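Local coordinates for cytochrome C554 (Nitrosomonas europaea, PDB 1FT5), which carries electrons in ammonia oxidation, accepting them directly from hydroxylamine oxidoreductase through its covalently bound haems, at the protoporphyrin IX containing Fe site. Numbering follows the deposited sequence.

The protoporphyrin IX containing Fe site. Residues 26-27, 33-34, 39, 42, 48, 59-60, 63-64, 86, 91, 134, 137-138, 153-156, 164, 166, 177-178. With HEM (protoporphyrin IX containing Fe), chain B; HEM (protoporphyrin IX containing Fe), chain C.
Between two c-type haems of this multihaem cytochrome, one lysine bridges a propionate of each. Lys39, extended beyond CG, runs past the chain B propionate, and its terminal ammonium NZ forms a salt bridge with that haem's O1A at 2.8 Å and a second salt bridge with O1D of the chain C haem. The same chain C propionate is held at its other oxygen, O2D, by the hydroxyl OG of Ser33 at 2.5 Å, and Tyr164 sends its phenol OH to O2A of the chain B haem at 2.6 Å, in the plane of its ring. An alanine at Lys39 would remove the ammonium and would probably leave the two propionates repelling each other and the paired haems less firmly held.

Covalent attachment follows the CXXCH pattern: Cys60 and Cys63 form thioethers to the chain B haem, Cys134 and Cys137 to the chain C haem. The irons differ. In the chain C haem, His27 and His138 bind from opposite faces, NE2–Fe–NE2 being 177°. In the chain B haem, His64 NE2 binds iron at 2.2 Å in a near square-pyramidal arrangement, and Phe156, Pro155 and Thr154 cover the other face. Phe156 lies with its CD1–CE1 edge towards pyrrole A, while Pro155 CG sits over pyrrole B, 3.9 Å from its centroid.

The axial rings also link the haems. Methyl CMD of the chain C haem lies over the centre of the His64 ring, with Leu34 CD2 on the opposite face; reciprocally, CMD of the chain B haem caps His138, whose other face meets Phe166 CE1. A water joins His138 ND1, 2.7 Å away, to the chain B propionate O2D, and could tune the histidine's donor strength. Met178 CE sits over the face of pyrrole B of the chain C haem. The site thus fixes two haems in close register, as suits electron transfer between them.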
# COMPACT_ATOMS: atom_id res chain seq x y z
N ALA A 26 -7.54 7.52 2.27
CA ALA A 26 -7.05 8.48 1.24
C ALA A 26 -6.30 7.67 0.18
O ALA A 26 -6.41 7.94 -1.02
CB ALA A 26 -6.11 9.46 1.89
N HIS A 27 -5.58 6.65 0.62
CA HIS A 27 -4.83 5.81 -0.36
C HIS A 27 -5.79 5.26 -1.43
O HIS A 27 -5.50 5.31 -2.66
CB HIS A 27 -4.14 4.60 0.33
CG HIS A 27 -2.88 4.96 1.06
ND1 HIS A 27 -2.60 4.55 2.36
CD2 HIS A 27 -1.82 5.74 0.69
CE1 HIS A 27 -1.44 5.06 2.73
NE2 HIS A 27 -0.91 5.78 1.76
N SER A 33 -7.57 12.46 -6.51
CA SER A 33 -6.83 13.68 -6.26
C SER A 33 -6.19 14.22 -7.52
O SER A 33 -5.89 15.40 -7.56
CB SER A 33 -5.75 13.47 -5.23
OG SER A 33 -6.34 13.21 -3.95
N LEU A 34 -5.95 13.34 -8.48
CA LEU A 34 -5.31 13.76 -9.74
C LEU A 34 -6.33 14.33 -10.73
O LEU A 34 -5.94 14.79 -11.81
CB LEU A 34 -4.53 12.60 -10.39
CG LEU A 34 -3.44 11.96 -9.49
CD1 LEU A 34 -2.56 11.05 -10.30
CD2 LEU A 34 -2.54 13.07 -8.86
N LYS A 39 -9.45 18.79 -4.68
CA LYS A 39 -8.41 19.28 -3.79
C LYS A 39 -7.79 20.52 -4.37
O LYS A 39 -6.56 20.70 -4.42
CB LYS A 39 -7.36 18.19 -3.51
CG LYS A 39 -8.01 17.05 -2.64
CD LYS A 39 -6.98 16.19 -1.97
CE LYS A 39 -7.60 15.17 -1.02
NZ LYS A 39 -6.52 14.42 -0.29
N ALA A 42 -5.42 22.53 -1.87
CA ALA A 42 -4.10 21.90 -1.67
C ALA A 42 -3.21 22.07 -2.92
O ALA A 42 -1.99 22.33 -2.79
CB ALA A 42 -4.23 20.36 -1.32
N LEU A 48 0.34 23.93 -8.12
CA LEU A 48 -0.14 23.07 -9.20
C LEU A 48 -1.41 23.73 -9.77
O LEU A 48 -1.95 24.68 -9.17
CB LEU A 48 -0.50 21.68 -8.61
CG LEU A 48 0.74 20.98 -8.03
CD1 LEU A 48 0.25 19.67 -7.38
CD2 LEU A 48 1.81 20.69 -9.10
N ASP A 59 4.33 12.44 -14.33
CA ASP A 59 4.99 13.12 -13.20
C ASP A 59 4.11 12.98 -11.94
O ASP A 59 4.52 13.46 -10.87
CB ASP A 59 5.12 14.65 -13.42
CG ASP A 59 6.02 15.00 -14.57
OD1 ASP A 59 6.87 14.18 -14.88
OD2 ASP A 59 5.87 16.13 -15.12
N CYS A 60 2.94 12.28 -12.03
CA CYS A 60 2.04 12.21 -10.85
C CYS A 60 1.52 10.83 -10.53
O CYS A 60 1.48 10.42 -9.34
CB CYS A 60 0.78 13.06 -11.02
SG CYS A 60 1.08 14.76 -11.58
N CYS A 63 2.79 7.69 -7.78
CA CYS A 63 2.60 7.55 -6.34
C CYS A 63 1.13 7.46 -5.97
O CYS A 63 0.78 7.47 -4.79
CB CYS A 63 3.22 8.76 -5.62
SG CYS A 63 5.01 8.77 -5.86
N HIS A 64 0.26 7.37 -6.96
CA HIS A 64 -1.17 7.33 -6.76
C HIS A 64 -1.84 6.04 -7.28
O HIS A 64 -3.06 5.98 -7.39
CB HIS A 64 -1.81 8.54 -7.43
CG HIS A 64 -1.50 9.85 -6.71
ND1 HIS A 64 -2.43 10.56 -5.98
CD2 HIS A 64 -0.33 10.55 -6.59
CE1 HIS A 64 -1.83 11.65 -5.45
NE2 HIS A 64 -0.56 11.66 -5.78
N VAL A 86 -3.68 3.67 -4.22
CA VAL A 86 -2.56 3.01 -3.56
C VAL A 86 -3.23 1.88 -2.81
O VAL A 86 -3.85 2.08 -1.79
CB VAL A 86 -1.88 3.98 -2.59
CG1 VAL A 86 -0.78 3.30 -1.88
CG2 VAL A 86 -1.24 5.14 -3.41
N CYS A 91 1.78 -1.65 -0.34
CA CYS A 91 2.41 -1.80 0.98
C CYS A 91 2.92 -3.22 1.24
O CYS A 91 4.03 -3.43 1.74
CB CYS A 91 1.42 -1.41 2.11
SG CYS A 91 1.05 0.37 2.01
N CYS A 134 6.89 2.87 1.89
CA CYS A 134 6.17 4.09 2.22
C CYS A 134 7.02 5.30 1.84
O CYS A 134 6.49 6.28 1.30
CB CYS A 134 5.86 4.31 3.71
SG CYS A 134 5.25 2.86 4.67
N CYS A 137 7.24 6.88 -1.76
CA CYS A 137 6.20 7.81 -2.15
C CYS A 137 6.25 9.07 -1.23
O CYS A 137 6.24 10.21 -1.72
CB CYS A 137 4.82 7.22 -2.02
SG CYS A 137 4.65 5.83 -3.17
N HIS A 138 6.34 8.86 0.08
CA HIS A 138 6.21 9.96 1.02
C HIS A 138 7.46 10.81 1.26
O HIS A 138 7.32 11.96 1.66
CB HIS A 138 5.73 9.40 2.36
CG HIS A 138 4.29 9.06 2.38
ND1 HIS A 138 3.35 9.97 2.80
CD2 HIS A 138 3.60 7.95 1.98
CE1 HIS A 138 2.14 9.42 2.64
NE2 HIS A 138 2.25 8.20 2.16
N TYR A 153 9.31 14.01 -8.16
CA TYR A 153 9.13 14.19 -6.72
C TYR A 153 7.71 14.50 -6.32
O TYR A 153 6.91 15.00 -7.15
CB TYR A 153 9.99 15.41 -6.26
CG TYR A 153 11.44 15.21 -6.49
CD1 TYR A 153 12.18 16.16 -7.22
CD2 TYR A 153 12.10 14.10 -6.00
CE1 TYR A 153 13.55 15.99 -7.42
CE2 TYR A 153 13.50 13.92 -6.20
CZ TYR A 153 14.20 14.88 -6.90
OH TYR A 153 15.58 14.75 -7.04
N THR A 154 7.39 14.22 -5.06
CA THR A 154 6.08 14.59 -4.59
C THR A 154 6.03 16.12 -4.45
O THR A 154 7.01 16.75 -3.96
CB THR A 154 5.74 13.97 -3.19
OG1 THR A 154 4.50 14.53 -2.78
CG2 THR A 154 6.88 14.24 -2.11
N PRO A 155 4.95 16.74 -4.95
CA PRO A 155 4.86 18.20 -4.79
C PRO A 155 4.53 18.58 -3.35
O PRO A 155 4.57 19.77 -3.01
CB PRO A 155 3.67 18.59 -5.69
CG PRO A 155 3.42 17.42 -6.64
CD PRO A 155 3.87 16.19 -5.81
N PHE A 156 4.10 17.60 -2.54
CA PHE A 156 3.61 17.88 -1.16
C PHE A 156 4.65 17.57 -0.14
O PHE A 156 4.72 16.49 0.45
CB PHE A 156 2.26 17.08 -0.93
CG PHE A 156 1.21 17.54 -1.90
CD1 PHE A 156 1.06 16.89 -3.15
CD2 PHE A 156 0.48 18.69 -1.65
CE1 PHE A 156 0.22 17.37 -4.11
CE2 PHE A 156 -0.43 19.19 -2.66
CZ PHE A 156 -0.53 18.49 -3.89
N TYR A 164 2.87 17.71 5.79
CA TYR A 164 3.40 16.65 4.89
C TYR A 164 4.69 15.99 5.44
O TYR A 164 5.35 15.20 4.74
CB TYR A 164 3.64 17.23 3.49
CG TYR A 164 2.41 17.77 2.84
CD1 TYR A 164 2.36 19.09 2.40
CD2 TYR A 164 1.25 17.01 2.70
CE1 TYR A 164 1.21 19.60 1.85
CE2 TYR A 164 0.11 17.50 2.16
CZ TYR A 164 0.06 18.81 1.72
OH TYR A 164 -1.11 19.31 1.23
N PHE A 166 6.73 13.34 7.26
CA PHE A 166 6.45 11.93 7.34
C PHE A 166 7.38 11.20 8.25
O PHE A 166 8.58 11.20 8.03
CB PHE A 166 6.53 11.28 5.95
CG PHE A 166 6.20 9.79 5.95
CD1 PHE A 166 4.86 9.39 5.91
CD2 PHE A 166 7.21 8.84 6.00
CE1 PHE A 166 4.53 8.03 5.89
CE2 PHE A 166 6.86 7.44 5.98
CZ PHE A 166 5.52 7.08 5.92
N ALA A 177 -5.25 5.61 8.04
CA ALA A 177 -4.47 5.80 6.84
C ALA A 177 -3.98 4.46 6.23
O ALA A 177 -3.59 4.45 5.07
CB ALA A 177 -3.28 6.66 7.11
N MET A 178 -4.04 3.37 7.02
CA MET A 178 -3.65 2.04 6.55
C MET A 178 -5.01 1.33 6.22
O MET A 178 -5.48 1.28 5.10
CB MET A 178 -2.87 1.27 7.70
CG MET A 178 -1.63 1.97 8.29
SD MET A 178 -0.26 2.09 7.06
CE MET A 178 -0.75 3.75 6.35
CHA HEM B . -0.85 13.78 -1.96
CHB HEM B . -1.55 15.60 -6.40
CHC HEM B . 2.73 13.67 -7.82
CHD HEM B . 3.15 11.52 -3.44
C1A HEM B . -1.46 14.44 -3.07
C2A HEM B . -2.61 15.26 -2.99
C3A HEM B . -2.83 15.76 -4.26
C4A HEM B . -1.75 15.22 -5.06
CMA HEM B . -3.91 16.74 -4.75
CAA HEM B . -3.39 15.52 -1.73
CBA HEM B . -2.78 16.63 -0.88
CGA HEM B . -3.67 17.02 0.28
O1A HEM B . -4.82 16.52 0.39
O2A HEM B . -3.20 17.80 1.13
C1B HEM B . -0.43 15.23 -7.17
C2B HEM B . -0.13 15.74 -8.49
C3B HEM B . 1.07 15.25 -8.85
C4B HEM B . 1.53 14.40 -7.79
CMB HEM B . -1.04 16.59 -9.34
CAB HEM B . 1.86 15.49 -10.14
CBB HEM B . 2.11 16.99 -10.42
C1C HEM B . 3.18 12.85 -6.75
C2C HEM B . 4.40 12.06 -6.80
C3C HEM B . 4.50 11.42 -5.57
C4C HEM B . 3.35 11.87 -4.81
CMC HEM B . 5.35 11.93 -7.98
CAC HEM B . 5.50 10.41 -5.09
CBC HEM B . 6.98 10.59 -5.44
C1D HEM B . 2.09 11.98 -2.65
C2D HEM B . 1.99 11.73 -1.26
C3D HEM B . 0.87 12.39 -0.83
C4D HEM B . 0.29 13.02 -1.98
CMD HEM B . 2.98 10.89 -0.45
CAD HEM B . 0.37 12.44 0.61
CBD HEM B . 0.83 13.68 1.41
CGD HEM B . 0.31 13.63 2.83
O1D HEM B . -0.88 13.88 3.03
O2D HEM B . 1.09 13.39 3.72
NA HEM B . -0.94 14.36 -4.37
NB HEM B . 0.60 14.40 -6.72
NC HEM B . 2.51 12.67 -5.55
ND HEM B . 1.07 12.74 -3.11
FE HEM B . 0.67 13.29 -5.03
CHA HEM C . -1.58 9.41 2.09
CHB HEM C . 0.88 6.82 5.37
CHC HEM C . 2.55 4.04 1.72
CHD HEM C . 1.02 7.43 -1.43
C1A HEM C . -1.12 8.88 3.29
C2A HEM C . -1.50 9.38 4.59
C3A HEM C . -0.76 8.69 5.49
C4A HEM C . 0.03 7.74 4.76
CMA HEM C . -0.73 8.88 7.04
CAA HEM C . -2.45 10.45 4.88
CBA HEM C . -3.84 9.93 5.03
CGA HEM C . -4.92 10.97 5.27
O1A HEM C . -4.63 12.21 5.29
O2A HEM C . -6.07 10.55 5.44
C1B HEM C . 1.60 5.84 4.65
C2B HEM C . 2.37 4.79 5.24
C3B HEM C . 2.75 3.92 4.21
C4B HEM C . 2.23 4.52 2.98
CMB HEM C . 2.70 4.67 6.75
CAB HEM C . 3.56 2.65 4.27
CBB HEM C . 3.05 1.66 5.31
C1C HEM C . 2.28 4.76 0.57
C2C HEM C . 2.81 4.33 -0.69
C3C HEM C . 2.47 5.33 -1.58
C4C HEM C . 1.67 6.30 -0.85
CMC HEM C . 3.61 3.06 -0.92
CAC HEM C . 2.84 5.48 -3.09
CBC HEM C . 2.47 4.27 -4.01
C1D HEM C . 0.13 8.27 -0.71
C2D HEM C . -0.68 9.25 -1.30
C3D HEM C . -1.47 9.75 -0.35
C4D HEM C . -1.09 9.07 0.85
CMD HEM C . -0.66 9.65 -2.80
CAD HEM C . -2.57 10.77 -0.61
CBD HEM C . -3.83 10.26 -1.31
CGD HEM C . -4.71 11.37 -1.71
O1D HEM C . -5.28 12.03 -0.84
O2D HEM C . -4.81 11.59 -2.91
NA HEM C . -0.19 7.89 3.42
NB HEM C . 1.50 5.73 3.24
NC HEM C . 1.58 5.96 0.48
ND HEM C . -0.11 8.17 0.62
FE HEM C . 0.68 6.93 1.95
O HOH W 1 3.53 12.53 3.77
O HOH W 2 -6.76 8.01 4.94